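Local coordinates for protein mitochondrial import inner membrane translocase subunit TIM8 (Saccharomyces cerevisiae, PDB 3CJH) that serves as an intermembrane-space chaperone in mitochondria, helping insert multi-pass proteins into the inner membrane and passing beta-barrel precursors from TOM to SAM, at residues S32-S36 against Q37-C41. Sequence-based numbering, arbitrary orientation.
Sequences SNLSS and QEEQC
A capping box between S35 and E38 starts helix 36-62, the second helix of the small Tim hairpin, and two reciprocal bonds define it. In one, S35 N donates to E38 OE2 at 2.5 Å, with an N-H...O angle of 162°, and reaches the carboxylate oxygen from its anti side. In the other, E38 N points back to S35 OG at 3.4 Å, which makes this half weak. E38 can fold back because its CG sits between its own backbone N and carbonyl carbon (chi1 74°), while the chain beyond runs extended toward the N-cap. L34 covers this return path, its CD2 lying 3.6 Å from E38 CG as the two side chains cross at a slant. The first helical turn follows, with E39 N on S35 O at 3.0 Å and Q40 N on S36 O at 3.3 Å. E38 OE2 also forms a salt bridge to a basic side chain of a neighbouring subunit, so an alanine here would probably leave both S35 N and that charge without their mate. One turn on, C41 is disulfide-bonded to C25 of helix 7-25, and the capping box opens the second helix of the twin CX3C motif.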
loop_
_atom_site.group_PDB
_atom_site.type_symbol
_atom_site.label_atom_id
_atom_site.label_comp_id
_atom_site.label_asym_id
_atom_site.label_seq_id
_atom_site.Cartn_x
_atom_site.Cartn_y
_atom_site.Cartn_z
ATOM N N SER B 32 -6.039 -3.698 25.585
ATOM C CA SER B 32 -5.213 -2.547 25.246
ATOM C C SER B 32 -3.730 -2.832 25.507
ATOM O O SER B 32 -2.877 -1.999 25.179
ATOM C CB SER B 32 -5.676 -1.290 25.998
ATOM O OG SER B 32 -4.990 -1.118 27.234
ATOM N N ASN B 33 -3.432 -3.998 26.089
ATOM C CA ASN B 33 -2.061 -4.387 26.442
ATOM C C ASN B 33 -1.355 -5.149 25.315
ATOM O O ASN B 33 -1.978 -5.962 24.600
ATOM C CB ASN B 33 -2.045 -5.247 27.722
ATOM C CG ASN B 33 -2.111 -4.429 29.028
ATOM O OD1 ASN B 33 -1.590 -3.326 29.122
ATOM N ND2 ASN B 33 -2.733 -5.002 30.045
ATOM N N LEU B 34 -0.061 -4.852 25.150
ATOM C CA LEU B 34 0.801 -5.563 24.213
ATOM C C LEU B 34 1.251 -6.852 24.890
ATOM O O LEU B 34 1.728 -6.810 26.015
ATOM C CB LEU B 34 2.039 -4.730 23.836
ATOM C CG LEU B 34 1.984 -3.602 22.805
ATOM C CD1 LEU B 34 3.353 -2.980 22.668
ATOM C CD2 LEU B 34 1.509 -4.088 21.436
ATOM N N SER B 35 1.084 -7.994 24.240
ATOM C CA SER B 35 1.544 -9.254 24.807
ATOM C C SER B 35 3.047 -9.391 24.644
ATOM O O SER B 35 3.662 -8.730 23.802
ATOM C CB SER B 35 0.793 -10.489 24.225
ATOM O OG SER B 35 1.136 -10.818 22.876
ATOM N N SER B 36 3.623 -10.217 25.517
ATOM C CA SER B 36 5.010 -10.685 25.436
ATOM C C SER B 36 5.434 -10.913 23.969
ATOM O O SER B 36 6.408 -10.330 23.465
ATOM C CB SER B 36 5.111 -12.026 26.204
ATOM O OG SER B 36 5.743 -11.897 27.492
ATOM N N GLN B 37 4.663 -11.771 23.307
ATOM C CA GLN B 37 4.879 -12.166 21.920
ATOM C C GLN B 37 4.957 -10.976 20.975
ATOM O O GLN B 37 5.905 -10.854 20.189
ATOM C CB GLN B 37 3.726 -13.081 21.494
ATOM C CG GLN B 37 3.624 -13.399 20.000
ATOM C CD GLN B 37 4.638 -14.443 19.502
ATOM O OE1 GLN B 37 5.746 -14.589 20.042
ATOM N NE2 GLN B 37 4.254 -15.163 18.438
ATOM N N GLU B 38 3.955 -10.101 21.053
ATOM C CA GLU B 38 3.880 -8.967 20.123
ATOM C C GLU B 38 4.855 -7.844 20.419
ATOM O O GLU B 38 5.110 -7.026 19.558
ATOM C CB GLU B 38 2.432 -8.431 19.954
ATOM C CG GLU B 38 1.833 -7.637 21.092
ATOM C CD GLU B 38 0.263 -7.640 21.099
ATOM O OE1 GLU B 38 -0.382 -7.582 20.021
ATOM O OE2 GLU B 38 -0.342 -7.694 22.198
ATOM N N GLU B 39 5.426 -7.815 21.616
ATOM C CA GLU B 39 6.429 -6.806 21.944
ATOM C C GLU B 39 7.801 -7.160 21.345
ATOM O O GLU B 39 8.549 -6.292 20.892
ATOM C CB GLU B 39 6.556 -6.650 23.461
ATOM C CG GLU B 39 6.729 -5.195 23.866
ATOM C CD GLU B 39 6.954 -4.997 25.356
ATOM O OE1 GLU B 39 7.567 -5.891 25.990
ATOM O OE2 GLU B 39 6.519 -3.936 25.885
ATOM N N GLN B 40 8.120 -8.447 21.366
ATOM C CA GLN B 40 9.384 -8.973 20.849
ATOM C C GLN B 40 9.361 -9.020 19.299
ATOM O O GLN B 40 10.349 -8.730 18.618
ATOM C CB GLN B 40 9.591 -10.367 21.444
ATOM C CG GLN B 40 10.959 -10.980 21.218
ATOM C CD GLN B 40 12.066 -10.334 22.081
ATOM O OE1 GLN B 40 11.807 -9.833 23.178
ATOM N NE2 GLN B 40 13.309 -10.361 21.582
ATOM N N CYS B 41 8.209 -9.383 18.745
ATOM C CA CYS B 41 7.966 -9.322 17.296
ATOM C C CYS B 41 8.226 -7.904 16.784
ATOM O O CYS B 41 8.848 -7.699 15.750
ATOM C CB CYS B 41 6.507 -9.714 17.016
ATOM S SG CYS B 41 5.959 -9.704 15.252
#